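Local coordinates for DUF2666 domain-containing protein (Pyrococcus furiosus, PDB 3V68), which is of unknown function but probably binds double-stranded DNA, at residues Lys71-Pro76 against Glu108-Glu113; Gly64-Lys69 against Glu207-Phe212. All blocks are in the same frame, centred on the assembly; numbering follows the deposited sequence.

Contact 1 (Lys71-Pro76 against Glu108-Glu113); sequences KALISP and EILKNE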
ATOM      1  N   LYS A  71      -3.425  16.165 -10.755  1.00 14.87           N
ATOM      2  CA  LYS A  71      -3.673  17.540 -10.331  1.00 15.70           C
ATOM      3  C   LYS A  71      -4.810  17.608  -9.301  1.00 15.43           C
ATOM      4  O   LYS A  71      -4.722  18.348  -8.320  1.00 15.78           O
ATOM      5  CB  LYS A  71      -3.966  18.434 -11.542  1.00 16.08           C
ATOM      6  CG  LYS A  71      -4.146  19.922 -11.216  1.00 17.87           C
ATOM      7  CD  LYS A  71      -2.811  20.650 -11.072  1.00 21.63           C
ATOM      8  CE  LYS A  71      -2.994  22.143 -10.813  1.00 24.01           C
ATOM      9  NZ  LYS A  71      -3.699  22.848 -11.926  1.00 26.28           N
ATOM     10  N   ALA A  72      -5.861  16.820  -9.510  1.00 15.55           N
ATOM     11  CA  ALA A  72      -6.978  16.784  -8.571  1.00 15.31           C
ATOM     12  C   ALA A  72      -6.546  16.227  -7.215  1.00 15.24           C
ATOM     13  O   ALA A  72      -6.903  16.769  -6.179  1.00 15.42           O
ATOM     14  CB  ALA A  72      -8.132  15.979  -9.136  1.00 15.51           C
ATOM     15  N   LEU A  73      -5.753  15.158  -7.230  1.00 15.10           N
ATOM     16  CA  LEU A  73      -5.338  14.504  -5.988  1.00 15.01           C
ATOM     17  C   LEU A  73      -4.476  15.378  -5.072  1.00 15.38           C
ATOM     18  O   LEU A  73      -4.490  15.200  -3.848  1.00 15.34           O
ATOM     19  CB  LEU A  73      -4.633  13.177  -6.286  1.00 14.53           C
ATOM     20  CG  LEU A  73      -5.530  12.004  -6.706  1.00 14.51           C
ATOM     21  CD1 LEU A  73      -4.695  10.897  -7.343  1.00 14.19           C
ATOM     22  CD2 LEU A  73      -6.348  11.448  -5.540  1.00 14.07           C
ATOM     23  N   ILE A  74      -3.738  16.319  -5.660  1.00 15.83           N
ATOM     24  CA  ILE A  74      -2.882  17.226  -4.890  1.00 16.64           C
ATOM     25  C   ILE A  74      -3.567  18.565  -4.576  1.00 17.17           C
ATOM     26  O   ILE A  74      -2.978  19.422  -3.914  1.00 17.79           O
ATOM     27  CB  ILE A  74      -1.512  17.485  -5.591  1.00 16.55           C
ATOM     28  CG1 ILE A  74      -1.698  18.217  -6.926  1.00 16.92           C
ATOM     29  CG2 ILE A  74      -0.746  16.178  -5.790  1.00 17.24           C
ATOM     30  CD1 ILE A  74      -0.409  18.790  -7.502  1.00 18.03           C
ATOM     31  N   SER A  75      -4.803  18.727  -5.048  1.00 17.89           N
ATOM     32  CA  SER A  75      -5.529  19.997  -4.947  1.00 18.51           C
ATOM     33  C   SER A  75      -6.028  20.301  -3.531  1.00 18.97           C
ATOM     34  O   SER A  75      -6.325  19.382  -2.766  1.00 18.82           O
ATOM     35  CB  SER A  75      -6.693  20.036  -5.947  1.00 18.51           C
ATOM     36  OG  SER A  75      -7.769  19.213  -5.531  1.00 18.97           O
ATOM     37  N   PRO A  76      -6.111  21.599  -3.174  1.00 19.45           N
ATOM     38  CA  PRO A  76      -6.712  22.003  -1.899  1.00 19.68           C
ATOM     39  C   PRO A  76      -8.169  21.537  -1.761  1.00 19.71           C
ATOM     40  O   PRO A  76      -8.592  21.151  -0.666  1.00 19.83           O
ATOM     41  CB  PRO A  76      -6.644  23.534  -1.953  1.00 19.78           C
ATOM     42  CG  PRO A  76      -5.512  23.826  -2.857  1.00 20.13           C
ATOM     43  CD  PRO A  76      -5.550  22.751  -3.904  1.00 19.73           C
ATOM     44  N   GLU A 108      -6.736   3.816  -5.079  1.00 14.49           N
ATOM     45  CA  GLU A 108      -7.957   3.405  -5.767  1.00 15.60           C
ATOM     46  C   GLU A 108      -8.190   4.192  -7.054  1.00 15.73           C
ATOM     47  O   GLU A 108      -8.625   3.627  -8.059  1.00 16.13           O
ATOM     48  CB  GLU A 108      -9.168   3.472  -4.830  1.00 15.90           C
ATOM     49  CG  GLU A 108      -9.111   2.468  -3.673  1.00 18.85           C
ATOM     50  CD  GLU A 108      -8.804   1.040  -4.119  1.00 21.71           C
ATOM     51  OE1 GLU A 108      -9.605   0.466  -4.890  1.00 23.89           O
ATOM     52  OE2 GLU A 108      -7.765   0.488  -3.692  1.00 23.03           O
ATOM     53  N   ILE A 109      -7.865   5.483  -7.031  1.00 15.54           N
ATOM     54  CA  ILE A 109      -8.040   6.336  -8.214  1.00 15.78           C
ATOM     55  C   ILE A 109      -7.043   5.997  -9.325  1.00 15.75           C
ATOM     56  O   ILE A 109      -7.382   6.065 -10.508  1.00 16.13           O
ATOM     57  CB  ILE A 109      -7.970   7.854  -7.860  1.00 15.70           C
ATOM     58  CG1 ILE A 109      -9.145   8.276  -6.956  1.00 16.31           C
ATOM     59  CG2 ILE A 109      -7.914   8.728  -9.124  1.00 16.07           C
ATOM     60  CD1 ILE A 109     -10.549   8.052  -7.548  1.00 16.56           C
ATOM     61  N   LEU A 110      -5.824   5.613  -8.951  1.00 15.53           N
ATOM     62  CA  LEU A 110      -4.751   5.451  -9.935  1.00 15.44           C
ATOM     63  C   LEU A 110      -4.416   4.029 -10.364  1.00 15.70           C
ATOM     64  O   LEU A 110      -3.687   3.845 -11.335  1.00 15.39           O
ATOM     65  CB  LEU A 110      -3.472   6.133  -9.439  1.00 15.16           C
ATOM     66  CG  LEU A 110      -3.540   7.632  -9.157  1.00 14.55           C
ATOM     67  CD1 LEU A 110      -2.185   8.099  -8.666  1.00 14.76           C
ATOM     68  CD2 LEU A 110      -3.977   8.420 -10.388  1.00 16.08           C
ATOM     69  N   LYS A 111      -4.941   3.024  -9.662  1.00 16.45           N
ATOM     70  CA  LYS A 111      -4.508   1.639  -9.903  1.00 17.03           C
ATOM     71  C   LYS A 111      -4.801   1.100 -11.306  1.00 17.35           C
ATOM     72  O   LYS A 111      -4.115   0.197 -11.772  1.00 17.12           O
ATOM     73  CB  LYS A 111      -5.017   0.680  -8.821  1.00 17.36           C
ATOM     74  CG  LYS A 111      -6.520   0.532  -8.748  1.00 18.65           C
ATOM     75  CD  LYS A 111      -6.896  -0.477  -7.681  1.00 21.75           C
ATOM     76  CE  LYS A 111      -8.354  -0.876  -7.795  1.00 23.33           C
ATOM     77  NZ  LYS A 111      -8.750  -1.795  -6.697  1.00 25.68           N
ATOM     78  N   ASN A 112      -5.807   1.657 -11.972  1.00 18.05           N
ATOM     79  CA  ASN A 112      -6.076   1.289 -13.359  1.00 19.18           C
ATOM     80  C   ASN A 112      -5.407   2.214 -14.380  1.00 19.45           C
ATOM     81  O   ASN A 112      -5.501   1.973 -15.585  1.00 20.28           O
ATOM     82  CB  ASN A 112      -7.586   1.193 -13.619  1.00 19.50           C
ATOM     83  CG  ASN A 112      -8.252   0.097 -12.804  1.00 21.15           C
ATOM     84  OD1 ASN A 112      -7.740  -1.019 -12.693  1.00 23.78           O
ATOM     85  ND2 ASN A 112      -9.411   0.411 -12.238  1.00 23.78           N
ATOM     86  N   GLU A 113      -4.731   3.256 -13.891  1.00 19.26           N
ATOM     87  CA  GLU A 113      -4.020   4.231 -14.735  1.00 18.97           C
ATOM     88  C   GLU A 113      -2.505   3.989 -14.738  1.00 18.00           C
ATOM     89  O   GLU A 113      -1.807   4.350 -15.690  1.00 18.16           O
ATOM     90  CB  GLU A 113      -4.287   5.662 -14.251  1.00 19.37           C
ATOM     91  CG  GLU A 113      -5.758   6.094 -14.216  1.00 21.50           C
ATOM     92  CD  GLU A 113      -6.197   6.852 -15.458  1.00 24.46           C
ATOM     93  OE1 GLU A 113      -5.333   7.373 -16.195  1.00 26.19           O
ATOM     94  OE2 GLU A 113      -7.420   6.938 -15.690  1.00 26.42           O
TER
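L73 and L110 reach toward each other tip to tip, and the leading atom is one methyl: CD1 of L73 lies 3.9 Å from CG of L110. The same methyl is 4.0 Å from both CD1 and CD2 of L110, so it lies over the face that CG and the two methyls of L110 present. Both leucines carry CG anti to their own carbonyl carbon (chi1 -75° in L73, -59° in L110), which sends each chain out from its backbone toward the other. I109 adds a looser flank, with its CG2 at 4.3 Å from CD1 of L73. Branched aliphatic residues suit this place, since the meeting is wholly apolar and the two leucines are buried.

The polar groups bond within their own segments, away from the leucines. Just past the end of its helix, S75 folds back so that OG bonds the carbonyl O of A72 at 2.7 Å, an oxygen that also accepts from S75 N; as N-cap of the next helix, S75 bonds V78 N as well. On the other segment K111 NZ meets OE1 of E108 at 3.0 Å on the syn side of the carboxylate, a salt bridge within 108-113.

The contact joins the C-terminal end of helix 66-73 to that of helix 91-110. L73 also packs on L105 and T106 one turn back, while L235 from a loop touches L73, and I62 touches both A72 and I109.

Contact 2 (Gly64-Lys69 against Glu207-Phe212); sequences GSLEEK and EIVQLF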
ATOM      1  N   GLY A  64     -11.105  12.841 -15.453  1.00 22.11           N
ATOM      2  CA  GLY A  64     -10.178  13.225 -16.514  1.00 20.54           C
ATOM      3  C   GLY A  64      -9.064  12.246 -16.827  1.00 19.59           C
ATOM      4  O   GLY A  64      -9.099  11.085 -16.424  1.00 19.43           O
ATOM      5  N   SER A  65      -8.076  12.734 -17.574  1.00 18.49           N
ATOM      6  CA  SER A  65      -6.882  11.965 -17.905  1.00 17.95           C
ATOM      7  C   SER A  65      -6.074  11.722 -16.638  1.00 17.10           C
ATOM      8  O   SER A  65      -6.372  12.295 -15.593  1.00 17.10           O
ATOM      9  CB  SER A  65      -6.027  12.758 -18.885  1.00 17.89           C
ATOM     10  OG  SER A  65      -5.586  13.964 -18.283  1.00 18.77           O
ATOM     11  N   LEU A  66      -5.041  10.891 -16.737  1.00 16.59           N
ATOM     12  CA  LEU A  66      -4.128  10.680 -15.612  1.00 15.57           C
ATOM     13  C   LEU A  66      -3.590  12.001 -15.064  1.00 15.55           C
ATOM     14  O   LEU A  66      -3.620  12.229 -13.854  1.00 14.91           O
ATOM     15  CB  LEU A  66      -2.973   9.757 -16.005  1.00 15.50           C
ATOM     16  CG  LEU A  66      -1.869   9.552 -14.960  1.00 14.04           C
ATOM     17  CD1 LEU A  66      -2.437   8.959 -13.675  1.00 14.24           C
ATOM     18  CD2 LEU A  66      -0.771   8.673 -15.521  1.00 14.16           C
ATOM     19  N   GLU A  67      -3.113  12.866 -15.958  1.00 15.25           N
ATOM     20  CA  GLU A  67      -2.544  14.155 -15.564  1.00 15.50           C
ATOM     21  C   GLU A  67      -3.548  15.011 -14.797  1.00 15.54           C
ATOM     22  O   GLU A  67      -3.190  15.667 -13.819  1.00 15.34           O
ATOM     23  CB  GLU A  67      -2.018  14.918 -16.786  1.00 15.69           C
ATOM     24  CG  GLU A  67      -0.806  14.270 -17.470  1.00 16.73           C
ATOM     25  CD  GLU A  67      -1.163  13.195 -18.493  1.00 18.58           C
ATOM     26  OE1 GLU A  67      -2.342  12.792 -18.589  1.00 19.14           O
ATOM     27  OE2 GLU A  67      -0.250  12.743 -19.213  1.00 19.77           O
ATOM     28  N   GLU A  68      -4.801  14.985 -15.243  1.00 15.63           N
ATOM     29  CA  GLU A  68      -5.870  15.721 -14.575  1.00 15.92           C
ATOM     30  C   GLU A  68      -6.199  15.122 -13.209  1.00 15.61           C
ATOM     31  O   GLU A  68      -6.464  15.853 -12.253  1.00 15.78           O
ATOM     32  CB  GLU A  68      -7.119  15.776 -15.454  1.00 16.42           C
ATOM     33  CG  GLU A  68      -6.947  16.670 -16.669  1.00 18.22           C
ATOM     34  CD  GLU A  68      -8.185  16.738 -17.536  1.00 20.94           C
ATOM     35  OE1 GLU A  68      -8.670  15.679 -17.990  1.00 21.38           O
ATOM     36  OE2 GLU A  68      -8.659  17.864 -17.788  1.00 23.90           O
ATOM     37  N   LYS A  69      -6.167  13.794 -13.127  1.00 15.36           N
ATOM     38  CA  LYS A  69      -6.410  13.096 -11.867  1.00 15.21           C
ATOM     39  C   LYS A  69      -5.329  13.422 -10.842  1.00 14.96           C
ATOM     40  O   LYS A  69      -5.631  13.657  -9.672  1.00 14.87           O
ATOM     41  CB  LYS A  69      -6.516  11.586 -12.085  1.00 15.39           C
ATOM     42  CG  LYS A  69      -7.781  11.158 -12.814  1.00 16.73           C
ATOM     43  CD  LYS A  69      -7.837   9.655 -12.975  1.00 19.19           C
ATOM     44  CE  LYS A  69      -9.172   9.214 -13.547  1.00 21.17           C
ATOM     45  NZ  LYS A  69      -9.177   7.748 -13.815  1.00 22.87           N
ATOM     46  N   GLU A 207       5.070  16.630 -17.797  1.00 15.49           N
ATOM     47  CA  GLU A 207       6.462  16.258 -18.016  1.00 15.12           C
ATOM     48  C   GLU A 207       6.893  15.029 -17.216  1.00 13.91           C
ATOM     49  O   GLU A 207       7.569  14.144 -17.746  1.00 13.89           O
ATOM     50  CB  GLU A 207       7.381  17.440 -17.702  1.00 15.54           C
ATOM     51  CG  GLU A 207       7.316  18.547 -18.745  1.00 18.53           C
ATOM     52  CD  GLU A 207       7.764  19.899 -18.216  1.00 21.48           C
ATOM     53  OE1 GLU A 207       8.238  19.981 -17.064  1.00 23.06           O
ATOM     54  OE2 GLU A 207       7.631  20.892 -18.963  1.00 23.89           O
ATOM     55  N   ILE A 208       6.499  14.968 -15.946  1.00 13.15           N
ATOM     56  CA  ILE A 208       6.945  13.857 -15.110  1.00 12.12           C
ATOM     57  C   ILE A 208       6.245  12.540 -15.463  1.00 11.91           C
ATOM     58  O   ILE A 208       6.852  11.470 -15.394  1.00 11.61           O
ATOM     59  CB  ILE A 208       6.914  14.180 -13.581  1.00 11.53           C
ATOM     60  CG1 ILE A 208       7.878  13.241 -12.831  1.00 11.28           C
ATOM     61  CG2 ILE A 208       5.490  14.155 -13.011  1.00 11.94           C
ATOM     62  CD1 ILE A 208       7.981  13.471 -11.327  1.00 10.67           C
ATOM     63  N   VAL A 209       4.979  12.627 -15.871  1.00 11.91           N
ATOM     64  CA  VAL A 209       4.258  11.445 -16.347  1.00 12.01           C
ATOM     65  C   VAL A 209       4.922  10.903 -17.613  1.00 11.85           C
ATOM     66  O   VAL A 209       5.136   9.696 -17.742  1.00 12.28           O
ATOM     67  CB  VAL A 209       2.764  11.740 -16.589  1.00 12.00           C
ATOM     68  CG1 VAL A 209       2.097  10.588 -17.333  1.00 12.09           C
ATOM     69  CG2 VAL A 209       2.064  11.968 -15.265  1.00 12.58           C
ATOM     70  N   GLN A 210       5.274  11.805 -18.527  1.00 11.97           N
ATOM     71  CA  GLN A 210       5.970  11.414 -19.743  1.00 12.18           C
ATOM     72  C   GLN A 210       7.307  10.742 -19.434  1.00 11.99           C
ATOM     73  O   GLN A 210       7.637   9.708 -20.011  1.00 11.78           O
ATOM     74  CB  GLN A 210       6.161  12.622 -20.659  1.00 12.51           C
ATOM     75  CG  GLN A 210       6.800  12.290 -22.000  1.00 13.79           C
ATOM     76  CD  GLN A 210       5.936  11.397 -22.875  1.00 14.77           C
ATOM     77  OE1 GLN A 210       4.707  11.410 -22.788  1.00 17.78           O
ATOM     78  NE2 GLN A 210       6.580  10.617 -23.729  1.00 16.63           N
ATOM     79  N   LEU A 211       8.062  11.325 -18.503  1.00 11.86           N
ATOM     80  CA  LEU A 211       9.321  10.730 -18.079  1.00 12.08           C
ATOM     81  C   LEU A 211       9.109   9.332 -17.496  1.00 11.75           C
ATOM     82  O   LEU A 211       9.866   8.404 -17.800  1.00 12.06           O
ATOM     83  CB  LEU A 211      10.053  11.640 -17.085  1.00 12.57           C
ATOM     84  CG  LEU A 211      11.469  11.194 -16.701  1.00 13.58           C
ATOM     85  CD1 LEU A 211      12.404  11.168 -17.902  1.00 15.39           C
ATOM     86  CD2 LEU A 211      12.046  12.062 -15.589  1.00 14.82           C
ATOM     87  N   PHE A 212       8.065   9.174 -16.683  1.00 11.80           N
ATOM     88  CA  PHE A 212       7.723   7.850 -16.190  1.00 11.65           C
ATOM     89  C   PHE A 212       7.423   6.866 -17.335  1.00 11.69           C
ATOM     90  O   PHE A 212       7.882   5.722 -17.313  1.00 11.70           O
ATOM     91  CB  PHE A 212       6.540   7.882 -15.219  1.00 11.63           C
ATOM     92  CG  PHE A 212       5.871   6.546 -15.082  1.00 11.65           C
ATOM     93  CD1 PHE A 212       6.404   5.575 -14.242  1.00 11.79           C
ATOM     94  CD2 PHE A 212       4.756   6.232 -15.861  1.00 11.34           C
ATOM     95  CE1 PHE A 212       5.824   4.317 -14.158  1.00 11.92           C
ATOM     96  CE2 PHE A 212       4.170   4.982 -15.781  1.00 11.94           C
ATOM     97  CZ  PHE A 212       4.704   4.021 -14.924  1.00 11.79           C
TER
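V209 faces helix 66-73 with its CG1 methyl, which takes up two neighbours: CD2 of L66 at 3.9 Å and OE2 of E67 at 3.7 Å. CG1 is the branch set anti to the backbone N of V209 (chi1 169°). A short beta-branched side chain fits well here, because the backbones come close, with the CA of V209 7.4 Å from the CA of E67. L66 crosses the valine at a slant and gives a plain apolar contact. E67 behaves differently: its chain bends about CB-CG (chi2 85°), and this brings the carboxylate over to the valine, so a carboxylate oxygen lies against the methyl in van der Waals contact, beside the leucine.

The turn that starts helix 66-73 is held by S65 and E68, a capping box. S65 N donates to OE1 of E68 at 3.0 Å, on the anti lone pair, and E68 N returns a weak bond to OG of S65 at 3.3 Å. Serine, with its short hydroxyl, is well suited to this N-cap position.

The contact sets the first turn of helix 66-73 against the second half of helix 202-213, whose I205 and R213 also touch E67 and L66 respectively. On a further flank of helix 202-213, I208 and F212 pack on helix 219-231.

Overall arrangement
Helix 66-73 serves both contacts, whose centres lie 10 Å apart: its first turn meets helix 202-213 in contact 2, and its last turn meets helix 91-110 in contact 1. Contact 1 stays within the first DUF2666 domain, whereas contact 2 joins residues of the first to residues of the second. Both are mainly buried, but the centre of contact 2 is about 21 Å from the centre of the chain, against about 15 Å for contact 1, and contact 2 admits a carboxylate where contact 1 is purely aliphatic. They also touch directly: E113 OE2 and K69 NZ make a salt bridge of 2.7 Å, and L110 CD2 packs on L66 CD1 at 3.7 Å.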